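PDB 3IF2: aminotransferase from Psychrobacter arcticus 273-4, which probably transfers amino groups between amino acids and keto acids, possibly from valine to pyruvate, using pyridoxal 5'-phosphate as cofactor. Local coordinates for residues E194-L199 / A232-R237; I210-P215 / E226-L231; E384-K389 / G434-E439; M417-A420 / T425-D428; E50-T55 / K326-N331. One frame throughout, in Å; residues are numbered along the deposited sequence.

Interaction 1. Residues E194-L199 / A232-R237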
# COMPACT_ATOMS: atom_id res chain seq x y z
N GLU A 194 -5.54 12.72 35.35
CA GLU A 194 -5.49 11.93 36.61
C GLU A 194 -5.43 10.44 36.24
O GLU A 194 -4.50 9.74 36.64
CB GLU A 194 -6.70 12.25 37.53
CG GLU A 194 -6.71 11.54 38.89
N ALA A 195 -6.40 10.00 35.43
CA ALA A 195 -6.51 8.61 34.96
C ALA A 195 -5.33 8.14 34.10
O ALA A 195 -4.80 7.05 34.31
CB ALA A 195 -7.79 8.42 34.19
N LEU A 196 -4.91 8.98 33.15
CA LEU A 196 -3.81 8.66 32.22
C LEU A 196 -2.45 8.54 32.90
O LEU A 196 -1.73 7.55 32.71
CB LEU A 196 -3.75 9.71 31.09
CG LEU A 196 -2.73 9.62 29.94
CD1 LEU A 196 -3.18 10.51 28.77
CD2 LEU A 196 -1.29 9.95 30.33
N GLU A 197 -2.13 9.54 33.71
CA GLU A 197 -0.80 9.67 34.33
C GLU A 197 -0.56 8.59 35.41
O GLU A 197 0.59 8.26 35.70
CB GLU A 197 -0.62 11.11 34.84
CG GLU A 197 0.80 11.72 34.82
CD GLU A 197 0.79 13.26 34.55
OE1 GLU A 197 -0.29 13.91 34.61
OE2 GLU A 197 1.87 13.82 34.24
N ASN A 198 -1.66 8.03 35.94
CA ASN A 198 -1.65 6.92 36.90
C ASN A 198 -1.96 5.53 36.30
O ASN A 198 -2.00 4.54 37.04
CB ASN A 198 -2.63 7.22 38.06
CG ASN A 198 -2.15 8.35 38.94
OD1 ASN A 198 -1.24 8.17 39.76
ND2 ASN A 198 -2.78 9.52 38.80
N LEU A 199 -2.16 5.45 34.98
CA LEU A 199 -2.41 4.16 34.30
C LEU A 199 -1.23 3.20 34.60
O LEU A 199 -0.07 3.58 34.38
CB LEU A 199 -2.56 4.36 32.80
CG LEU A 199 -3.05 3.19 31.95
CD1 LEU A 199 -4.48 2.82 32.33
CD2 LEU A 199 -2.99 3.59 30.50
N ALA A 232 3.19 15.77 25.36
CA ALA A 232 4.61 15.78 24.94
C ALA A 232 5.57 15.56 26.13
O ALA A 232 6.57 14.86 25.97
CB ALA A 232 4.95 17.07 24.19
N GLU A 233 5.28 16.15 27.31
CA GLU A 233 6.11 15.93 28.53
C GLU A 233 6.00 14.48 28.99
O GLU A 233 7.02 13.83 29.20
CB GLU A 233 5.68 16.79 29.73
CG GLU A 233 5.88 18.29 29.64
CD GLU A 233 5.43 19.01 30.94
OE1 GLU A 233 4.28 18.77 31.42
OE2 GLU A 233 6.24 19.80 31.49
N ILE A 234 4.76 14.01 29.14
CA ILE A 234 4.48 12.63 29.56
C ILE A 234 5.20 11.66 28.63
O ILE A 234 5.92 10.79 29.10
CB ILE A 234 2.96 12.29 29.60
CG1 ILE A 234 2.25 13.12 30.67
CG2 ILE A 234 2.72 10.83 29.95
CD1 ILE A 234 0.76 12.96 30.65
N ALA A 235 5.07 11.87 27.32
CA ALA A 235 5.77 11.03 26.33
C ALA A 235 7.29 11.05 26.51
O ALA A 235 7.91 9.99 26.54
CB ALA A 235 5.42 11.42 24.89
N LYS A 236 7.87 12.24 26.69
CA LYS A 236 9.33 12.37 26.86
C LYS A 236 9.82 11.65 28.13
O LYS A 236 10.87 11.00 28.10
CB LYS A 236 9.79 13.83 26.89
CG LYS A 236 11.31 14.02 26.73
CD LYS A 236 11.80 15.40 27.21
CE LYS A 236 13.34 15.49 27.14
NZ LYS A 236 13.87 16.79 27.64
N ARG A 237 9.05 11.76 29.22
CA ARG A 237 9.37 11.14 30.51
C ARG A 237 9.52 9.64 30.40
O ARG A 237 10.51 9.09 30.90
CB ARG A 237 8.30 11.46 31.55
CG ARG A 237 8.61 11.07 33.02
CD ARG A 237 7.39 11.37 33.90
NE ARG A 237 6.92 12.75 33.68
CZ ARG A 237 5.68 13.23 33.85
NH1 ARG A 237 4.66 12.45 34.26
NH2 ARG A 237 5.44 14.52 33.57
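The carboxylate of Glu197 and the guanidinium of Arg237 lie nearly in one plane, only 4° apart, and Glu197 comes to the guanidinium at its edge rather than over a face. OE2 of Glu197 accepts from NH1 of Arg237 at 3.1 Å, through the anti lone pair, the one turned away from OE1, and the N-H points almost straight at it (169°). Glu197 CG also lies in the guanidinium plane, 4.0 Å from NH1. NH2 of Arg237 stays 3.7 Å from the same OE2, so the salt bridge has one bond, not two. The two side chains cross at about a right angle; Arg237 runs extended to CD, and its bend at chi3 (-52°) brings the guanidinium edge-on into the carboxylate plane. Beside the ion pair, Ile234 CD1 fits between Leu196 CD2, at 3.7 Å, and Glu197 OE2, at 3.9 Å. Leu202 of helix 200-203 packs on both Leu196 and Ile234, and His230 makes a weak hydrogen bond to Glu197 OE1. With an alanine at Glu197, Arg237 NH1 would probably lose its carboxylate mate and one flank of Ile234 its cover. Where helix 193-197 meets helix 225-237, the chemistry is thus divided, buried aliphatic contact on one side and a single in-plane ion pair on the other; with Arg237 exposed, solvent is likely to screen that pair.

Interaction 2. Residues I210-P215 / E226-L231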
# COMPACT_ATOMS: atom_id res chain seq x y z
N ILE A 210 2.32 7.04 22.30
CA ILE A 210 1.05 7.75 22.55
C ILE A 210 0.57 8.21 21.18
O ILE A 210 1.38 8.64 20.36
CB ILE A 210 1.20 8.96 23.48
CG1 ILE A 210 1.75 8.54 24.84
CG2 ILE A 210 -0.16 9.62 23.70
CD1 ILE A 210 1.90 9.69 25.85
N CYS A 211 -0.74 8.11 20.93
CA CYS A 211 -1.32 8.55 19.66
C CYS A 211 -2.70 9.21 19.74
O CYS A 211 -3.53 8.81 20.56
CB CYS A 211 -1.41 7.37 18.70
SG CYS A 211 -1.93 7.87 17.03
N CYS A 212 -2.92 10.21 18.88
CA CYS A 212 -4.23 10.85 18.75
C CYS A 212 -4.38 11.65 17.45
O CYS A 212 -3.39 12.03 16.85
CB CYS A 212 -4.49 11.80 19.90
SG CYS A 212 -3.33 13.13 19.90
N SER A 213 -5.63 11.88 17.06
CA SER A 213 -6.00 12.65 15.88
C SER A 213 -6.37 14.06 16.31
O SER A 213 -7.04 14.24 17.33
CB SER A 213 -7.13 11.98 15.11
OG SER A 213 -8.22 11.61 15.93
N ARG A 214 -5.92 15.05 15.52
CA ARG A 214 -6.11 16.47 15.81
C ARG A 214 -6.28 17.30 14.52
O ARG A 214 -5.29 17.55 13.81
CB ARG A 214 -4.91 16.98 16.63
CG ARG A 214 -5.16 18.29 17.36
CD ARG A 214 -3.87 18.90 17.82
NE ARG A 214 -4.09 20.08 18.68
CZ ARG A 214 -3.23 21.08 18.88
NH1 ARG A 214 -2.04 21.16 18.26
NH2 ARG A 214 -3.58 22.07 19.70
N PRO A 215 -7.54 17.67 14.16
CA PRO A 215 -8.83 17.35 14.80
C PRO A 215 -9.18 15.86 14.71
O PRO A 215 -8.65 15.13 13.86
CB PRO A 215 -9.86 18.20 14.06
CG PRO A 215 -9.17 18.80 12.89
CD PRO A 215 -7.70 18.60 13.02
N GLU A 226 -2.48 23.44 25.39
CA GLU A 226 -2.06 23.05 26.75
C GLU A 226 -2.13 21.53 26.94
O GLU A 226 -1.24 20.93 27.55
CB GLU A 226 -2.89 23.76 27.83
CG GLU A 226 -2.28 23.67 29.23
CD GLU A 226 -3.17 24.28 30.28
OE1 GLU A 226 -4.34 24.58 29.98
OE2 GLU A 226 -2.69 24.44 31.42
N GLU A 227 -3.18 20.90 26.40
CA GLU A 227 -3.33 19.43 26.46
C GLU A 227 -2.20 18.71 25.69
O GLU A 227 -1.64 17.71 26.19
CB GLU A 227 -4.71 18.97 25.97
CG GLU A 227 -5.86 19.21 26.97
CD GLU A 227 -7.25 18.87 26.42
OE1 GLU A 227 -7.46 18.91 25.19
OE2 GLU A 227 -8.15 18.59 27.24
N MSE A 228 -1.85 19.23 24.51
CA MSE A 228 -0.74 18.67 23.70
C MSE A 228 0.64 18.82 24.35
O MSE A 228 1.48 17.91 24.24
CB MSE A 228 -0.70 19.28 22.30
CG MSE A 228 -1.92 18.96 21.43
SE MSE A 228 -2.44 17.08 21.23
CE MSE A 228 -0.66 16.41 20.81
N ALA A 229 0.89 19.97 25.00
CA ALA A 229 2.16 20.21 25.69
C ALA A 229 2.37 19.19 26.80
O ALA A 229 3.46 18.63 26.94
CB ALA A 229 2.21 21.62 26.26
N HIS A 230 1.31 18.96 27.57
CA HIS A 230 1.31 18.01 28.69
C HIS A 230 1.63 16.60 28.15
O HIS A 230 2.50 15.91 28.69
CB HIS A 230 -0.06 18.05 29.41
CG HIS A 230 -0.06 17.44 30.77
ND1 HIS A 230 -1.05 17.74 31.69
CD2 HIS A 230 0.80 16.61 31.40
CE1 HIS A 230 -0.82 17.08 32.81
NE2 HIS A 230 0.30 16.39 32.66
N LEU A 231 0.95 16.19 27.06
CA LEU A 231 1.19 14.86 26.45
C LEU A 231 2.63 14.71 25.95
O LEU A 231 3.23 13.63 26.12
CB LEU A 231 0.18 14.54 25.34
CG LEU A 231 -1.27 14.30 25.78
CD1 LEU A 231 -2.18 14.32 24.56
CD2 LEU A 231 -1.43 12.99 26.59
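The guanidinium of Arg214, whose one face lies against Met228, is gripped at all three nitrogens: NE donates to Leu223 O, NH1 to His261 O, and NH2 forms a salt bridge with Asp225. Those bonds fix its plane, and CG of Met228, a selenomethionine, sits over its centre, 3.6 Å from Arg214 CZ. The arginine chain is extended from CG to NE and slides past the methionine in the opposite direction. Met228 bends at chi2 (-53°) and again at chi3, and its SE lies 4.1 Å from Arg214 CD and 4.3 Å from Cys212 SG. Earlier in the strand, Ile210 CD1 approaches Leu231 O at 4.2 Å. A leucine in place of Arg214 would probably leave Asp225 without its cationic mate and Met228 without the flat surface on which it rests. All five touching residues are buried. Alternate residues Ile210, Cys212 and Arg214 face the helix, while Ser213, between the last two, touches the pyridoxal phosphate. This is the packing of a beta-alpha-beta unit, strand 207-213, helix 225-237 and strand 242-245, in the central sheet of a fold-type I aminotransferase, with the cofactor near the strand's C-terminal end.

Interaction 3. Residues E384-K389 / G434-E439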
# COMPACT_ATOMS: atom_id res chain seq x y z
N GLU A 384 -29.67 0.80 12.77
CA GLU A 384 -30.45 -0.22 12.05
C GLU A 384 -31.80 0.33 11.58
O GLU A 384 -32.22 0.06 10.46
CB GLU A 384 -30.69 -1.48 12.90
CG GLU A 384 -29.42 -2.28 13.28
CD GLU A 384 -28.70 -2.97 12.12
OE1 GLU A 384 -29.36 -3.29 11.10
OE2 GLU A 384 -27.47 -3.22 12.24
N ARG A 385 -32.46 1.09 12.45
CA ARG A 385 -33.77 1.69 12.12
C ARG A 385 -33.68 2.73 11.02
O ARG A 385 -34.52 2.74 10.12
CB ARG A 385 -34.42 2.30 13.36
CG ARG A 385 -34.90 1.26 14.35
CD ARG A 385 -35.14 1.88 15.70
NE ARG A 385 -35.37 0.85 16.71
CZ ARG A 385 -36.49 0.65 17.41
NH1 ARG A 385 -37.57 1.43 17.30
NH2 ARG A 385 -36.49 -0.35 18.30
N LEU A 386 -32.66 3.59 11.11
CA LEU A 386 -32.38 4.60 10.07
C LEU A 386 -32.00 3.93 8.74
O LEU A 386 -32.48 4.36 7.68
CB LEU A 386 -31.29 5.58 10.53
CG LEU A 386 -31.56 6.46 11.75
CD1 LEU A 386 -30.29 7.13 12.22
CD2 LEU A 386 -32.65 7.48 11.45
N LYS A 387 -31.17 2.87 8.80
CA LYS A 387 -30.75 2.11 7.59
C LYS A 387 -31.94 1.53 6.82
O LYS A 387 -31.95 1.58 5.58
CB LYS A 387 -29.73 1.01 7.94
CG LYS A 387 -29.25 0.11 6.76
CD LYS A 387 -27.95 -0.67 7.06
CE LYS A 387 -28.05 -1.57 8.30
NZ LYS A 387 -29.02 -2.71 8.20
N ALA A 388 -32.93 1.00 7.57
CA ALA A 388 -34.18 0.47 7.00
C ALA A 388 -35.09 1.58 6.41
O ALA A 388 -35.98 1.26 5.62
CB ALA A 388 -34.96 -0.37 8.06
N LYS A 389 -34.88 2.85 6.82
CA LYS A 389 -35.59 4.04 6.26
C LYS A 389 -34.70 4.88 5.31
O LYS A 389 -34.94 6.08 5.09
CB LYS A 389 -36.18 4.91 7.40
CG LYS A 389 -37.12 4.14 8.34
CD LYS A 389 -37.78 5.01 9.43
CE LYS A 389 -39.11 5.61 8.95
NZ LYS A 389 -40.22 4.61 8.82
N GLY A 434 -34.57 13.29 12.83
CA GLY A 434 -35.44 14.00 13.74
C GLY A 434 -36.73 13.26 14.05
O GLY A 434 -37.11 13.14 15.21
N GLU A 435 -37.39 12.75 13.01
CA GLU A 435 -38.67 12.03 13.16
C GLU A 435 -38.48 10.78 14.01
O GLU A 435 -39.17 10.62 15.02
CB GLU A 435 -39.31 11.72 11.80
CG GLU A 435 -39.93 12.96 11.13
CD GLU A 435 -40.28 12.78 9.65
OE1 GLU A 435 -39.51 12.12 8.92
OE2 GLU A 435 -41.32 13.33 9.21
N VAL A 436 -37.51 9.94 13.64
CA VAL A 436 -37.25 8.69 14.36
C VAL A 436 -36.91 8.92 15.85
O VAL A 436 -37.52 8.27 16.72
CB VAL A 436 -36.16 7.83 13.65
CG1 VAL A 436 -35.76 6.62 14.49
CG2 VAL A 436 -36.67 7.39 12.27
N VAL A 437 -36.01 9.88 16.11
CA VAL A 437 -35.55 10.18 17.48
C VAL A 437 -36.63 10.84 18.35
O VAL A 437 -36.78 10.48 19.52
CB VAL A 437 -34.24 11.03 17.49
CG1 VAL A 437 -33.91 11.54 18.89
CG2 VAL A 437 -33.07 10.22 16.91
N ARG A 438 -37.37 11.80 17.79
CA ARG A 438 -38.47 12.43 18.53
C ARG A 438 -39.51 11.39 18.94
O ARG A 438 -39.94 11.37 20.08
CB ARG A 438 -39.14 13.55 17.74
CG ARG A 438 -38.35 14.87 17.65
CD ARG A 438 -39.28 16.03 17.22
NE ARG A 438 -40.06 15.72 16.02
CZ ARG A 438 -39.64 15.81 14.75
NH1 ARG A 438 -38.41 16.22 14.44
NH2 ARG A 438 -40.49 15.45 13.77
N GLU A 439 -39.86 10.51 17.99
CA GLU A 439 -40.85 9.43 18.20
C GLU A 439 -40.40 8.50 19.36
O GLU A 439 -41.24 8.07 20.16
CB GLU A 439 -41.08 8.67 16.87
CG GLU A 439 -42.25 7.70 16.79
CD GLU A 439 -42.04 6.37 17.50
OE1 GLU A 439 -40.88 5.92 17.68
OE2 GLU A 439 -43.05 5.74 17.86
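Leu386 and Val436 mark the closest approach of the two backbones, their CA atoms 7.7 Å apart, where the last turn of helix 379-388 meets helix 423-441. Val436 is common to both side-chain contacts. Its CB points toward the other segment, and with CG1 anti to the backbone N (chi1 173°) the second methyl, CG2, is placed on the side of that N, where two partners meet it. Leu386 CD2 stands 4.1 Å from Val436 CG2 and nearly as close to Val436 CB, at 4.2 Å. Leu386 does not set out straight at the valine; its far end does the touching. The other partner of Val436 is an aliphatic stretch of lysine: Lys389 CD lies 3.9 Å from CG2, after which the chain bends at chi3 (89°) and again at chi4, so that NZ ends farther from the valine than CD does. Both helices belong to the smaller, C-terminal part of the aminotransferase fold, in which helix 423-441 follows strand 414-418 after a short turn. One turn earlier, Leu382 of helix 379-388 packs on both Val436 and Val437, and Leu386 also touches Ile393. Nearby charges close no bridge between the segments: Arg385 NH1 and Glu439 OE1 remain 5.6 Å apart, and Arg385 NE is instead paired with Asp381. On its own helix's surface, away from helix 423-441, Lys387 NZ bonds Glu384 OE1 at 3.0 Å, arriving from above the carboxylate plane, 37° out of it.

Interaction 4. Residues M417-A420 / T425-D428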
# COMPACT_ATOMS: atom_id res chain seq x y z
N MSE A 417 -22.01 11.83 11.99
CA MSE A 417 -22.73 12.29 10.79
C MSE A 417 -21.78 13.08 9.91
O MSE A 417 -21.13 13.99 10.40
CB MSE A 417 -23.87 13.21 11.22
CG MSE A 417 -24.78 13.65 10.09
SE MSE A 417 -26.18 14.82 10.71
CE MSE A 417 -25.03 16.29 11.17
N SER A 418 -21.71 12.75 8.62
CA SER A 418 -20.82 13.48 7.71
C SER A 418 -21.45 14.79 7.23
O SER A 418 -22.56 14.78 6.68
CB SER A 418 -20.42 12.64 6.50
OG SER A 418 -19.55 13.41 5.64
N ILE A 419 -20.76 15.91 7.45
CA ILE A 419 -21.18 17.21 6.91
C ILE A 419 -20.50 17.52 5.55
O ILE A 419 -20.64 18.63 5.07
CB ILE A 419 -21.17 18.38 7.96
CG1 ILE A 419 -19.79 18.64 8.60
CG2 ILE A 419 -22.25 18.11 9.03
CD1 ILE A 419 -18.72 19.12 7.65
N ALA A 420 -19.77 16.56 4.96
CA ALA A 420 -19.22 16.67 3.60
C ALA A 420 -20.30 16.43 2.54
O ALA A 420 -20.11 16.82 1.40
CB ALA A 420 -18.09 15.69 3.39
N THR A 425 -28.88 16.09 0.82
CA THR A 425 -28.69 14.87 1.60
C THR A 425 -28.80 15.21 3.11
O THR A 425 -29.47 14.49 3.83
CB THR A 425 -27.37 14.12 1.26
OG1 THR A 425 -27.33 13.81 -0.14
CG2 THR A 425 -27.24 12.82 2.05
N LEU A 426 -28.17 16.30 3.54
CA LEU A 426 -28.24 16.75 4.95
C LEU A 426 -29.65 17.14 5.39
O LEU A 426 -30.03 16.84 6.53
CB LEU A 426 -27.25 17.90 5.23
CG LEU A 426 -25.74 17.61 5.35
CD1 LEU A 426 -24.94 18.90 5.15
CD2 LEU A 426 -25.38 16.93 6.69
N ILE A 427 -30.42 17.80 4.52
CA ILE A 427 -31.81 18.20 4.83
C ILE A 427 -32.72 16.96 5.02
O ILE A 427 -33.43 16.84 6.02
CB ILE A 427 -32.43 19.14 3.71
CG1 ILE A 427 -31.68 20.48 3.58
CG2 ILE A 427 -33.92 19.43 3.98
CD1 ILE A 427 -32.09 21.29 2.33
N ASP A 428 -32.68 16.06 4.03
CA ASP A 428 -33.46 14.82 4.02
C ASP A 428 -33.09 13.88 5.18
O ASP A 428 -33.98 13.37 5.87
CB ASP A 428 -33.26 14.05 2.69
CG ASP A 428 -33.81 14.79 1.47
OD1 ASP A 428 -34.45 15.86 1.60
OD2 ASP A 428 -33.58 14.27 0.36
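Leu426 reaches across to Ser418 and Ile419 with one methyl, CD2, closing the tight strand-to-helix connection between strand 414-418 and helix 423-441 in the C-terminal part of the aminotransferase fold. CD2 of Leu426 rests 3.5 Å from the carbonyl oxygen Ser418 O, a van der Waals contact of a methyl with a backbone oxygen. The same methyl lies 4.1 Å from Ile419 CG2, and these two side chains cross obliquely. Leu426 carries CG beside its backbone N and anti to its carbonyl carbon (chi1 -75°), which sends the branch from the first turns of the helix back over the chain that leads into it. Ile419 is held differently: its CG1 occupies the crowded position between backbone N and carbonyl carbon (chi1 58°), so the longer branch leads away from the helix and leaves the short CG2 to touch the leucine. The Ile419 side chain also packs on Tyr337 and Ala344 of helix 324-351 and on Leu368 of the adjacent strand. Leu37 packs against both Leu426 and Met417, a selenomethionine. The backbone is tied in as well: Ile419 O accepts from Gln340 NE2, Met417 bonds to Leu368, and Ser418 bonds to Leu37. The Ser418 side chain, about 10 Å from the bound pyridoxal phosphate, makes a local bond: it forms an ST turn at the strand's end, in which Ala420 N donates to Ser418 OG at 3.2 Å with an N-H...O angle of 151°.

Interaction 5. Residues E50-T55 / K326-N331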
# COMPACT_ATOMS: atom_id res chain seq x y z
N GLU A 50 -10.79 22.47 -9.93
CA GLU A 50 -10.26 23.34 -10.99
C GLU A 50 -8.75 23.48 -10.87
O GLU A 50 -8.05 23.40 -11.90
CB GLU A 50 -10.93 24.72 -10.95
CG GLU A 50 -12.31 24.71 -11.60
CD GLU A 50 -13.27 25.76 -11.07
OE1 GLU A 50 -12.87 26.70 -10.33
OE2 GLU A 50 -14.47 25.62 -11.41
N LEU A 51 -8.24 23.71 -9.65
CA LEU A 51 -6.78 23.81 -9.44
C LEU A 51 -6.07 22.48 -9.73
O LEU A 51 -5.00 22.46 -10.35
CB LEU A 51 -6.45 24.30 -8.03
CG LEU A 51 -4.96 24.38 -7.61
CD1 LEU A 51 -4.07 25.12 -8.63
CD2 LEU A 51 -4.88 25.02 -6.23
N PHE A 52 -6.67 21.39 -9.26
CA PHE A 52 -6.16 20.06 -9.53
C PHE A 52 -6.13 19.75 -11.03
O PHE A 52 -5.11 19.24 -11.50
CB PHE A 52 -6.94 18.96 -8.78
CG PHE A 52 -6.74 18.95 -7.26
CD1 PHE A 52 -5.57 19.45 -6.63
CD2 PHE A 52 -7.68 18.30 -6.46
CE1 PHE A 52 -5.42 19.39 -5.24
CE2 PHE A 52 -7.51 18.23 -5.07
CZ PHE A 52 -6.37 18.78 -4.46
N LEU A 53 -7.20 20.08 -11.75
CA LEU A 53 -7.26 19.81 -13.21
C LEU A 53 -6.19 20.59 -13.96
O LEU A 53 -5.54 20.04 -14.84
CB LEU A 53 -8.65 20.12 -13.80
CG LEU A 53 -8.93 19.67 -15.23
CD1 LEU A 53 -8.45 18.21 -15.49
CD2 LEU A 53 -10.39 19.85 -15.56
N GLU A 54 -6.00 21.85 -13.57
CA GLU A 54 -4.94 22.71 -14.13
C GLU A 54 -3.56 22.09 -13.91
O GLU A 54 -2.75 22.02 -14.84
CB GLU A 54 -5.01 24.11 -13.52
CG GLU A 54 -3.82 25.05 -13.74
CD GLU A 54 -4.00 26.33 -12.96
OE1 GLU A 54 -4.96 27.07 -13.27
OE2 GLU A 54 -3.21 26.59 -12.03
N THR A 55 -3.30 21.68 -12.68
CA THR A 55 -2.00 21.07 -12.34
C THR A 55 -1.77 19.79 -13.18
O THR A 55 -0.71 19.63 -13.77
CB THR A 55 -1.88 20.79 -10.84
OG1 THR A 55 -2.18 21.98 -10.10
CG2 THR A 55 -0.49 20.34 -10.50
N LYS A 326 -1.53 25.55 0.72
CA LYS A 326 -1.96 26.29 1.91
C LYS A 326 -3.11 27.27 1.59
O LYS A 326 -4.09 27.35 2.34
CB LYS A 326 -0.75 27.03 2.51
CG LYS A 326 -0.93 27.48 3.94
CD LYS A 326 0.37 28.11 4.52
CE LYS A 326 0.30 28.32 6.04
NZ LYS A 326 -0.92 29.07 6.47
N GLN A 327 -2.99 28.00 0.47
CA GLN A 327 -4.03 28.96 0.05
C GLN A 327 -5.33 28.25 -0.30
O GLN A 327 -6.42 28.72 0.06
CB GLN A 327 -3.59 29.82 -1.12
CG GLN A 327 -2.35 30.64 -0.85
CD GLN A 327 -2.01 31.55 -2.01
OE1 GLN A 327 -2.70 32.56 -2.24
NE2 GLN A 327 -0.93 31.19 -2.76
N LEU A 328 -5.21 27.12 -0.99
CA LEU A 328 -6.34 26.26 -1.29
C LEU A 328 -7.07 25.81 0.01
O LEU A 328 -8.30 25.82 0.09
CB LEU A 328 -5.84 25.04 -2.05
CG LEU A 328 -6.82 23.99 -2.52
CD1 LEU A 328 -7.68 24.65 -3.59
CD2 LEU A 328 -6.10 22.75 -3.04
N SER A 329 -6.30 25.41 1.01
CA SER A 329 -6.83 24.95 2.29
C SER A 329 -7.55 26.07 3.07
O SER A 329 -8.67 25.88 3.55
CB SER A 329 -5.69 24.41 3.15
OG SER A 329 -5.10 23.30 2.53
N ASP A 330 -6.91 27.22 3.15
CA ASP A 330 -7.45 28.34 3.90
C ASP A 330 -8.62 29.04 3.22
O ASP A 330 -9.57 29.41 3.91
CB ASP A 330 -6.36 29.39 4.19
CG ASP A 330 -5.19 28.83 4.99
OD1 ASP A 330 -5.35 27.82 5.68
OD2 ASP A 330 -4.09 29.43 4.94
N ASN A 331 -8.56 29.21 1.90
CA ASN A 331 -9.60 29.96 1.16
C ASN A 331 -10.81 29.15 0.70
O ASN A 331 -11.90 29.71 0.63
CB ASN A 331 -9.00 30.68 -0.08
CG ASN A 331 -7.89 31.69 0.29
OD1 ASN A 331 -7.80 32.13 1.43
ND2 ASN A 331 -7.08 32.05 -0.69
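Leu328 faces Leu51 and Phe52 with its two methyls, and the angle of approach differs for each partner. Against Leu51 it lies askew, Leu328 CD1 standing 3.9 Å from Leu51 CD2, while Leu328 CD2 is scarcely farther from that same Leu51 methyl, at 4.1 Å. Leu51 CD2 therefore sits at the fork of the opposing leucine. Against Phe52 the side chains run at about a right angle, and Leu328 CD2 meets the ring at CE1, 4.1 Å away. Both leucines hold CG opposite the backbone N, beside the carbonyl carbon (chi1 176° in Leu51 and -179° in Leu328), so each directs its branch point across the gap between the helices. Phe52 sets out along its own helix's flank with CG beside the backbone N (chi1 -69°), and only the end of the ring swings in to the leucine. The contact is wholly apolar and buried. Within helix 46-60, Leu51 O accepts from Thr55 OG1 at 2.9 Å as well as from Thr55 N, the two donors reaching it from opposite faces of the carbonyl plane. Glu54 forms a salt bridge to Arg324, at the start of helix 324-351, which is a second link between the two helices. Helix 311-321 closes the cluster with Leu319 against Leu51 and Ile315 against Phe52; Ile73 of the second subunit also packs on Phe52, so this joint of helix 46-60 with the start of helix 324-351 adjoins the dimer interface.

Overall arrangement
Interactions 1 and 2 share helix 225-237 and touch each other: one face packs on the cofactor-bearing sheet in interaction 2, a neighbouring face on helix 193-197 in interaction 1. Interactions 3 and 4 likewise share helix 423-441, their centres 15 Å apart, one at its partly buried later turns and the other at its buried start. Interaction 5 joins elements 271 residues apart and encloses interactions 1 and 2 along the chain. Chemistry follows depth: the buried contacts 2, 4 and 5 are made by apolar or van der Waals touches, with Arg214 satisfied by outside partners, whereas interaction 1, partly buried, adds a salt bridge and interaction 3 borrows a lysine's aliphatic chain.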